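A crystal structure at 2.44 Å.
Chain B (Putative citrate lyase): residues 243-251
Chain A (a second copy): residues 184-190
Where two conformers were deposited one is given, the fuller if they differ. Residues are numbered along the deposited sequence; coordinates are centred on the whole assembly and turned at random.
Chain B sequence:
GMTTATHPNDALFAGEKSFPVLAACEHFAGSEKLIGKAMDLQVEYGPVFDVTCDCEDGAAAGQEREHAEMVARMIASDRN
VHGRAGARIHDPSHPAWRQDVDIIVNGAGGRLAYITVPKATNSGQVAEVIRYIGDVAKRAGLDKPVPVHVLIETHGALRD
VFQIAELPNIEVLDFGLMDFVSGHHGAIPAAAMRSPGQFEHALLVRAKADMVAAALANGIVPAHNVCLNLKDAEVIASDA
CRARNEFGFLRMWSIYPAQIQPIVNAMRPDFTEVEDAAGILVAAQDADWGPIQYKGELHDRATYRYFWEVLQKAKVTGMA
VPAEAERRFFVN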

ATOM      1  N   ALA B 243      -0.913  -2.156  17.871  1.00 51.36           N
ATOM      2  CA  ALA B 243      -0.087  -2.968  16.971  1.00 49.32           C
ATOM      3  C   ALA B 243      -0.741  -4.352  16.665  1.00 52.46           C
ATOM      4  O   ALA B 243      -0.732  -4.805  15.520  1.00 50.74           O
ATOM      5  CB  ALA B 243       1.294  -3.173  17.589  1.00 49.55           C
ATOM      6  N   ARG B 244      -1.328  -4.979  17.698  1.00 50.25           N
ATOM      7  CA  ARG B 244      -1.945  -6.298  17.595  0.50 49.70           C
ATOM      8  C   ARG B 244      -3.316  -6.263  16.952  1.00 54.20           C
ATOM      9  O   ARG B 244      -3.581  -7.122  16.112  1.00 53.27           O
ATOM     10  CB  ARG B 244      -2.055  -6.971  18.979  0.50 49.10           C
ATOM     11  CG  ARG B 244      -2.496  -8.429  18.924  0.50 49.83           C
ATOM     12  CD  ARG B 244      -3.366  -8.802  20.105  0.50 56.31           C
ATOM     13  NE  ARG B 244      -3.968 -10.119  19.913  0.50 57.49           N
ATOM     14  CZ  ARG B 244      -4.535 -10.835  20.875  0.50 67.63           C
ATOM     15  NH1 ARG B 244      -4.580 -10.371  22.118  0.50 57.88           N
ATOM     16  NH2 ARG B 244      -5.042 -12.032  20.607  0.50 48.32           N
ATOM     17  N   ASN B 245      -4.205  -5.335  17.378  1.00 53.06           N
ATOM     18  CA  ASN B 245      -5.586  -5.280  16.896  1.00 54.28           C
ATOM     19  C   ASN B 245      -5.854  -4.407  15.691  1.00 58.83           C
ATOM     20  O   ASN B 245      -6.875  -4.647  15.040  1.00 59.70           O
ATOM     21  CB  ASN B 245      -6.523  -4.850  18.021  1.00 55.24           C
ATOM     22  CG  ASN B 245      -6.476  -5.758  19.219  1.00 70.46           C
ATOM     23  OD1 ASN B 245      -6.378  -5.301  20.368  1.00 72.90           O
ATOM     24  ND2 ASN B 245      -6.516  -7.062  18.978  1.00 52.82           N
ATOM     25  N   GLU B 246      -4.993  -3.418  15.385  1.00 54.45           N
ATOM     26  CA  GLU B 246      -5.247  -2.534  14.246  1.00 54.34           C
ATOM     27  C   GLU B 246      -4.332  -2.830  13.064  1.00 55.37           C
ATOM     28  O   GLU B 246      -4.698  -2.471  11.934  1.00 54.52           O
ATOM     29  CB  GLU B 246      -5.112  -1.053  14.650  1.00 56.74           C
ATOM     30  N   PHE B 247      -3.154  -3.471  13.309  1.00 48.95           N
ATOM     31  CA  PHE B 247      -2.196  -3.726  12.243  1.00 46.72           C
ATOM     32  C   PHE B 247      -1.859  -5.207  11.995  1.00 51.48           C
ATOM     33  O   PHE B 247      -1.424  -5.539  10.895  1.00 53.22           O
ATOM     34  CB  PHE B 247      -0.925  -2.932  12.493  1.00 47.84           C
ATOM     35  CG  PHE B 247      -1.107  -1.463  12.199  1.00 49.90           C
ATOM     36  CD1 PHE B 247      -1.627  -0.600  13.165  1.00 53.96           C
ATOM     37  CD2 PHE B 247      -0.813  -0.946  10.941  1.00 51.07           C
ATOM     38  CE1 PHE B 247      -1.829   0.751  12.881  1.00 54.91           C
ATOM     39  CE2 PHE B 247      -1.031   0.407  10.654  1.00 53.63           C
ATOM     40  CZ  PHE B 247      -1.541   1.243  11.626  1.00 52.46           C
ATOM     41  N   GLY B 248      -2.050  -6.081  12.970  1.00 45.95           N
ATOM     42  CA  GLY B 248      -1.766  -7.493  12.754  1.00 43.69           C
ATOM     43  C   GLY B 248      -0.410  -7.957  13.221  1.00 45.16           C
ATOM     44  O   GLY B 248       0.048  -9.020  12.806  1.00 42.96           O
ATOM     45  N   PHE B 249       0.240  -7.183  14.099  1.00 42.78           N
ATOM     46  CA  PHE B 249       1.530  -7.570  14.675  1.00 41.73           C
ATOM     47  C   PHE B 249       1.283  -8.644  15.718  1.00 47.47           C
ATOM     48  O   PHE B 249       0.260  -8.603  16.418  1.00 48.69           O
ATOM     49  CB  PHE B 249       2.245  -6.369  15.273  1.00 43.31           C
ATOM     50  CG  PHE B 249       2.790  -5.411  14.246  1.00 43.38           C
ATOM     51  CD1 PHE B 249       4.069  -5.575  13.731  1.00 44.35           C
ATOM     52  CD2 PHE B 249       2.047  -4.313  13.833  1.00 45.03           C
ATOM     53  CE1 PHE B 249       4.594  -4.657  12.819  1.00 44.40           C
ATOM     54  CE2 PHE B 249       2.560  -3.410  12.902  1.00 46.89           C
ATOM     55  CZ  PHE B 249       3.829  -3.587  12.399  1.00 43.82           C
ATOM     56  N   LEU B 250       2.184  -9.633  15.787  1.00 43.19           N
ATOM     57  CA  LEU B 250       2.028 -10.802  16.664  1.00 43.59           C
ATOM     58  C   LEU B 250       3.165 -10.912  17.671  1.00 46.68           C
ATOM     59  O   LEU B 250       3.246 -11.876  18.446  1.00 48.79           O
ATOM     60  CB  LEU B 250       1.963 -12.061  15.777  1.00 42.66           C
ATOM     61  CG  LEU B 250       0.715 -12.206  14.905  1.00 46.56           C
ATOM     62  CD1 LEU B 250       0.834 -13.413  14.000  1.00 45.41           C
ATOM     63  CD2 LEU B 250      -0.547 -12.341  15.776  1.00 48.96           C
ATOM     64  N   ARG B 251       4.026  -9.903  17.664  1.00 40.76           N
ATOM     65  CA  ARG B 251       5.223  -9.812  18.481  1.00 40.55           C
ATOM     66  C   ARG B 251       5.624  -8.366  18.607  1.00 43.09           C
ATOM     67  O   ARG B 251       5.267  -7.539  17.759  1.00 41.55           O
ATOM     68  CB  ARG B 251       6.345 -10.634  17.811  1.00 39.13           C
ATOM     69  CG  ARG B 251       7.603 -10.882  18.620  1.00 43.20           C
ATOM     70  CD  ARG B 251       8.306 -12.011  17.929  1.00 46.94           C
ATOM     71  NE  ARG B 251       9.713 -12.130  18.268  1.00 44.83           N
ATOM     72  CZ  ARG B 251      10.231 -13.135  18.955  1.00 43.34           C
ATOM     73  NH1 ARG B 251       9.443 -14.069  19.470  1.00 34.11           N
ATOM     74  NH2 ARG B 251      11.535 -13.217  19.133  1.00 31.30           N
TER
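Chain A, residues 184-190: HHGAIPA

The chain B stretch enters as the last part of a helix that begins earlier in the chain and includes a wider, pi-type turn over residues 243-247. Gly248(B) is the first residue to leave helical geometry, with phi/psi of 96/18°. The positive phi suits glycine, since a CB at these angles would be jammed against the carbonyl oxygen of the preceding residue. The change of course is held by a backbone hydrogen bond from Phe249(B) N to Ala243(B) O (2.9 Å), after which the chain is extended at Phe249(B).

The facing stretch of chain A contains no regular helix or strand up to Pro189(A). It opens with a type I' turn from His184(A) to Ala187(A), closed by a hydrogen bond from Ala187(A) N to His184(A) O (2.9 Å). His185(A) and Gly186(A), at the two central positions, both have positive phi, as this turn requires. Beyond the turn the chain runs alongside the end of the chain B helix in the opposite sense: the CA of Ala187(A) lies 4.5 Å from the CA of Gly248(B), and the CA of Pro189(A) lies 6.4 Å from the CA of Asn245(B).

No direct hydrogen bond joins the two stretches. The carbonyl oxygens Arg244(B) O and Ala187(A) O approach to 3.5 Å, but both are acceptors. A water resolves this pairing by donating to both, at 2.6 Å from Arg244(B) O and 2.5 Å from Ala187(A) O, and so bridges the two backbones. The oxygen of Ala187(A) also receives a CA-H...O contact from Gly248(B) CA (3.5 Å, 151° at the hydrogen). An ideal CB on Gly248(B) would lie 3.7 Å from Ala187(A) CB, a tight but tolerable contact, so it is the backbone angles that call for glycine.

Among the side chains, Ala187(A) is the centre of the contact. Its CB points toward chain B, 3.5 Å from Gly248(B) O and 4.0 Å from Leu250(B) CD2. Leu250(B), whose CA-to-CB bond points toward chain A, adopts an m,t rotamer and also brings CD1 to 4.4 Å from His185(A) O, so that its methyls lie against the turn. At the helical side of the contact, Pro189(A) points toward chain B and sets its ring CG 3.8 Å from Asn245(B) O and 4.2 Å from Asn245(B) ND2. Ile188(A), between these two contact residues, points away. Phe247(B) and Phe249(B), flanking Gly248(B), likewise turn away, leaving the glycine backbone open to chain A.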

ATOM      1  N   HIS A 184      -5.034 -15.263   8.095  1.00 52.10           N
ATOM      2  CA  HIS A 184      -4.125 -14.363   8.805  1.00 51.40           C
ATOM      3  C   HIS A 184      -3.650 -14.859  10.173  1.00 58.47           C
ATOM      4  O   HIS A 184      -3.118 -14.048  10.937  1.00 57.70           O
ATOM      5  CB  HIS A 184      -4.739 -12.966   8.929  1.00 50.27           C
ATOM      6  CG  HIS A 184      -4.576 -12.167   7.681  1.00 52.05           C
ATOM      7  ND1 HIS A 184      -5.396 -12.365   6.600  1.00 52.54           N
ATOM      8  CD2 HIS A 184      -3.674 -11.198   7.375  1.00 52.87           C
ATOM      9  CE1 HIS A 184      -4.979 -11.514   5.675  1.00 50.39           C
ATOM     10  NE2 HIS A 184      -3.953 -10.787   6.104  1.00 50.93           N
ATOM     11  N   HIS A 185      -3.740 -16.190  10.450  1.00 59.37           N
ATOM     12  CA  HIS A 185      -3.230 -16.829  11.681  1.00 61.35           C
ATOM     13  C   HIS A 185      -3.658 -16.058  12.952  1.00 66.80           C
ATOM     14  O   HIS A 185      -2.852 -15.866  13.878  1.00 68.39           O
ATOM     15  CB  HIS A 185      -1.678 -16.957  11.622  1.00 63.09           C
ATOM     16  CG  HIS A 185      -1.160 -17.536  10.339  1.00 66.52           C
ATOM     17  ND1 HIS A 185      -0.698 -16.724   9.311  1.00 67.34           N
ATOM     18  CD2 HIS A 185      -1.091 -18.825   9.935  1.00 69.49           C
ATOM     19  CE1 HIS A 185      -0.357 -17.543   8.327  1.00 66.97           C
ATOM     20  NE2 HIS A 185      -0.608 -18.811   8.641  1.00 68.55           N
ATOM     21  N   GLY A 186      -4.906 -15.593  12.948  1.00 62.86           N
ATOM     22  CA  GLY A 186      -5.493 -14.843  14.050  1.00 63.23           C
ATOM     23  C   GLY A 186      -4.997 -13.423  14.248  1.00 67.96           C
ATOM     24  O   GLY A 186      -5.317 -12.814  15.273  1.00 70.42           O
ATOM     25  N   ALA A 187      -4.235 -12.861  13.284  1.00 62.07           N
ATOM     26  CA  ALA A 187      -3.706 -11.490  13.407  1.00 59.84           C
ATOM     27  C   ALA A 187      -4.791 -10.437  13.161  1.00 60.60           C
ATOM     28  O   ALA A 187      -4.658  -9.303  13.619  1.00 60.04           O
ATOM     29  CB  ALA A 187      -2.541 -11.276  12.473  1.00 59.11           C
ATOM     30  N   ILE A 188      -5.851 -10.808  12.434  1.00 54.84           N
ATOM     31  CA  ILE A 188      -6.987  -9.928  12.203  1.00 53.76           C
ATOM     32  C   ILE A 188      -8.085 -10.415  13.157  1.00 60.35           C
ATOM     33  O   ILE A 188      -8.526 -11.564  13.026  1.00 60.95           O
ATOM     34  CB  ILE A 188      -7.453  -9.851  10.720  1.00 54.21           C
ATOM     35  CG1 ILE A 188      -6.323  -9.326   9.820  1.00 53.72           C
ATOM     36  CG2 ILE A 188      -8.717  -8.991  10.580  1.00 51.71           C
ATOM     37  CD1 ILE A 188      -6.606  -9.357   8.336  1.00 51.41           C
ATOM     38  N   PRO A 189      -8.487  -9.588  14.151  1.00 57.35           N
ATOM     39  CA  PRO A 189      -9.527 -10.038  15.092  1.00 58.65           C
ATOM     40  C   PRO A 189     -10.899 -10.168  14.432  1.00 62.61           C
ATOM     41  O   PRO A 189     -11.123  -9.620  13.354  1.00 60.04           O
ATOM     42  CB  PRO A 189      -9.520  -8.959  16.182  1.00 61.60           C
ATOM     43  CG  PRO A 189      -8.927  -7.754  15.557  1.00 64.61           C
ATOM     44  CD  PRO A 189      -8.033  -8.211  14.446  1.00 58.77           C
ATOM     45  N   ALA A 190     -11.809 -10.909  15.092  1.00 62.50           N
ATOM     46  CA  ALA A 190     -13.184 -11.181  14.658  1.00 61.89           C
ATOM     47  C   ALA A 190     -13.981  -9.901  14.458  1.00 65.33           C
ATOM     48  O   ALA A 190     -14.759  -9.824  13.514  1.00 65.17           O
ATOM     49  CB  ALA A 190     -13.887 -12.084  15.661  1.00 64.27           C
TER
HETATM   50  O   HOH W   1      -4.818  -6.771  13.798  1.00 43.46           O